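Local coordinates for protein NDP-rhamnosyltransferase (Saccharopolyspora spinosa, PDB 3TSA) that is an NDP-rhamnosyltransferase of the GT-B glycosyltransferase fold, built from two Rossmann-like domains, at residues A[231-236]-A[312-317]. Residues are numbered along the deposited sequence; the frame is centred on the assembly and turned at random.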
ATOM      1  N   ASN A 231      20.151  13.512   8.010  1.00 18.93           N
ATOM      2  CA  ASN A 231      20.633  14.420   6.956  1.00 20.35           C
ATOM      3  C   ASN A 231      20.861  15.811   7.512  1.00 20.90           C
ATOM      4  O   ASN A 231      21.795  16.511   7.133  1.00 22.11           O
ATOM      5  CB  ASN A 231      19.681  14.453   5.744  1.00 20.39           C
ATOM      6  CG  ASN A 231      19.846  13.208   4.870  1.00 23.56           C
ATOM      7  OD1 ASN A 231      20.731  12.404   5.133  1.00 25.72           O
ATOM      8  ND2 ASN A 231      18.984  13.044   3.840  1.00 26.75           N
ATOM      9  N   ALA A 232      19.974  16.227   8.400  1.00 19.37           N
ATOM     10  CA  ALA A 232      20.055  17.584   8.931  1.00 20.58           C
ATOM     11  C   ALA A 232      21.121  17.701  10.045  1.00 19.10           C
ATOM     12  O   ALA A 232      21.880  18.664  10.090  1.00 21.11           O
ATOM     13  CB  ALA A 232      18.655  18.056   9.427  1.00 18.39           C
ATOM     14  N   THR A 233      21.124  16.733  10.962  1.00 18.15           N
ATOM     15  CA  THR A 233      21.901  16.780  12.195  1.00 16.90           C
ATOM     16  C   THR A 233      23.368  16.293  12.042  1.00 16.03           C
ATOM     17  O   THR A 233      24.222  16.682  12.838  1.00 19.55           O
ATOM     18  CB  THR A 233      21.258  15.913  13.306  1.00 17.78           C
ATOM     19  OG1 THR A 233      21.196  14.535  12.896  1.00 15.17           O
ATOM     20  CG2 THR A 233      19.843  16.440  13.727  1.00 17.23           C
ATOM     21  N   GLY A 234      23.619  15.418  11.089  1.00 17.68           N
ATOM     22  CA  GLY A 234      24.873  14.675  11.121  1.00 19.03           C
ATOM     23  C   GLY A 234      24.791  13.553  12.151  1.00 19.02           C
ATOM     24  O   GLY A 234      23.707  13.303  12.717  1.00 19.22           O
ATOM     25  N   PRO A 235      25.931  12.886  12.434  1.00 20.02           N
ATOM     26  CA  PRO A 235      25.889  11.681  13.264  1.00 17.97           C
ATOM     27  C   PRO A 235      25.591  11.954  14.741  1.00 18.03           C
ATOM     28  O   PRO A 235      25.262  11.003  15.492  1.00 16.71           O
ATOM     29  CB  PRO A 235      27.278  11.076  13.128  1.00 19.83           C
ATOM     30  CG  PRO A 235      28.027  11.977  12.148  1.00 22.70           C
ATOM     31  CD  PRO A 235      27.203  13.096  11.701  1.00 22.82           C
ATOM     32  N   ALA A 236      25.761  13.189  15.214  1.00 15.31           N
ATOM     33  CA  ALA A 236      25.822  13.406  16.676  1.00 16.09           C
ATOM     34  C   ALA A 236      24.692  12.792  17.508  1.00 14.40           C
ATOM     35  O   ALA A 236      25.012  12.125  18.475  1.00 13.84           O
ATOM     36  CB  ALA A 236      26.011  14.906  17.058  1.00 16.13           C
ATOM     37  N   LEU A 312      15.141  13.284  21.726  1.00 11.02           N
ATOM     38  CA  LEU A 312      16.186  14.323  21.488  1.00 11.36           C
ATOM     39  C   LEU A 312      15.713  15.198  20.378  1.00 10.88           C
ATOM     40  O   LEU A 312      16.115  15.091  19.222  1.00 12.11           O
ATOM     41  CB  LEU A 312      17.483  13.612  21.121  1.00 13.06           C
ATOM     42  CG  LEU A 312      18.246  12.656  22.087  1.00 19.67           C
ATOM     43  CD1 LEU A 312      17.499  11.479  22.477  1.00 22.33           C
ATOM     44  CD2 LEU A 312      19.437  12.155  21.247  1.00 26.62           C
ATOM     45  N   PRO A 313      14.843  16.191  20.691  1.00 10.76           N
ATOM     46  CA  PRO A 313      14.283  16.976  19.597  1.00 11.68           C
ATOM     47  C   PRO A 313      15.337  17.842  18.863  1.00 12.88           C
ATOM     48  O   PRO A 313      16.341  18.239  19.493  1.00 12.51           O
ATOM     49  CB  PRO A 313      13.300  17.916  20.349  1.00 13.29           C
ATOM     50  CG  PRO A 313      13.912  18.052  21.791  1.00 10.71           C
ATOM     51  CD  PRO A 313      14.391  16.629  22.021  1.00 11.37           C
ATOM     52  N   GLN A 314      15.083  18.061  17.604  1.00 11.77           N
ATOM     53  CA  GLN A 314      16.027  18.767  16.706  1.00 13.18           C
ATOM     54  C   GLN A 314      15.406  19.973  16.030  1.00 13.90           C
ATOM     55  O   GLN A 314      16.031  21.050  15.934  1.00 14.16           O
ATOM     56  CB  GLN A 314      16.593  17.782  15.652  1.00 12.26           C
ATOM     57  CG  GLN A 314      17.208  16.517  16.234  1.00 11.82           C
ATOM     58  CD  GLN A 314      18.423  16.800  17.144  1.00 11.00           C
ATOM     59  OE1 GLN A 314      18.577  16.145  18.174  1.00 17.47           O
ATOM     60  NE2 GLN A 314      19.247  17.781  16.767  1.00  8.97           N
ATOM     61  N   TYR A 315      14.190  19.820  15.507  1.00 11.42           N
ATOM     62  CA  TYR A 315      13.661  20.864  14.678  1.00 13.87           C
ATOM     63  C   TYR A 315      12.128  20.768  14.592  1.00 12.49           C
ATOM     64  O   TYR A 315      11.520  19.811  15.112  1.00 11.81           O
ATOM     65  CB  TYR A 315      14.311  20.854  13.280  1.00 10.63           C
ATOM     66  CG  TYR A 315      14.196  19.568  12.443  1.00 17.26           C
ATOM     67  CD1 TYR A 315      13.077  18.663  12.504  1.00 20.64           C
ATOM     68  CD2 TYR A 315      15.200  19.308  11.506  1.00 23.23           C
ATOM     69  CE1 TYR A 315      13.046  17.533  11.659  1.00 21.63           C
ATOM     70  CE2 TYR A 315      15.135  18.260  10.677  1.00 29.15           C
ATOM     71  CZ  TYR A 315      14.090  17.369  10.757  1.00 26.18           C
ATOM     72  OH  TYR A 315      14.085  16.309   9.880  1.00 28.10           O
ATOM     73  N   PHE A 316      11.530  21.766  13.937  1.00 13.39           N
ATOM     74  CA  PHE A 316      10.064  21.821  13.699  1.00 14.88           C
ATOM     75  C   PHE A 316       9.211  21.552  14.934  1.00 11.96           C
ATOM     76  O   PHE A 316       9.323  22.309  15.909  1.00 14.04           O
ATOM     77  CB  PHE A 316       9.698  21.023  12.451  1.00 16.57           C
ATOM     78  CG  PHE A 316      10.313  21.610  11.221  1.00 24.34           C
ATOM     79  CD1 PHE A 316       9.932  22.901  10.778  1.00 27.01           C
ATOM     80  CD2 PHE A 316      11.410  20.984  10.596  1.00 31.14           C
ATOM     81  CE1 PHE A 316      10.579  23.534   9.657  1.00 26.25           C
ATOM     82  CE2 PHE A 316      12.081  21.609   9.479  1.00 35.98           C
ATOM     83  CZ  PHE A 316      11.636  22.889   9.014  1.00 34.86           C
ATOM     84  N   ASP A 317       8.386  20.495  14.901  1.00 12.33           N
ATOM     85  CA  ASP A 317       7.421  20.205  15.968  1.00 11.25           C
ATOM     86  C   ASP A 317       8.012  19.356  17.044  1.00 12.53           C
ATOM     87  O   ASP A 317       7.326  19.063  18.056  1.00 12.22           O
ATOM     88  CB  ASP A 317       6.224  19.403  15.328  1.00 11.36           C
ATOM     89  CG  ASP A 317       6.680  18.170  14.614  1.00 20.21           C
ATOM     90  OD1 ASP A 317       7.683  18.208  13.877  1.00 26.36           O
ATOM     91  OD2 ASP A 317       6.001  17.130  14.728  1.00 18.04           O
TER
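Thr233, the last residue of helix 227-233, pushes its methyl group against the aliphatic stem of Gln314, with CG2 of Thr233 lying 3.6 Å from CG of Gln314. The two side chains cross at about a right angle, and CG2 of Thr233 also lies 3.7 Å from CD of Gln314. At chi1 61° the Thr233 hydroxyl is tucked between its own backbone N and carbonyl carbon, which turns CG2 outward to the loop and leaves OG1 on the helix side. There OG1 of Thr233 lies within hydrogen-bonding reach of Val229 O, one turn back, and 2.8 Å from Gly234 O; its single proton can serve one or the other. Gly234 ends the helix with a positive phi of 77° and takes the chain away from the loop.

In this tight half Gln314 is buried, with Val229 of the same helix as Thr233 and Phe71 and Pro72 of another loop also against it. Its counterpart at Tyr315 is looser and partly exposed: CB of Ala232 meets the ring at its edge, near the plane, 3.7 Å from CE2 of Tyr315. CE2 of Phe316 sits above one face of the Tyr315 ring, toward its rim, while Met228 and Val229 extend the helix surface beside it.

In the GT-B fold, the contact sets the end of a helix that follows strand 219-224 against the loop joining strand 309-311 to helix 318-327, all within the C-terminal Rossmann-like domain. Methyl, methylene and ring-edge contacts carry it, burying 136 Å² in all, which implies that the two segments are held by shape and apolar packing rather than by paired polar groups.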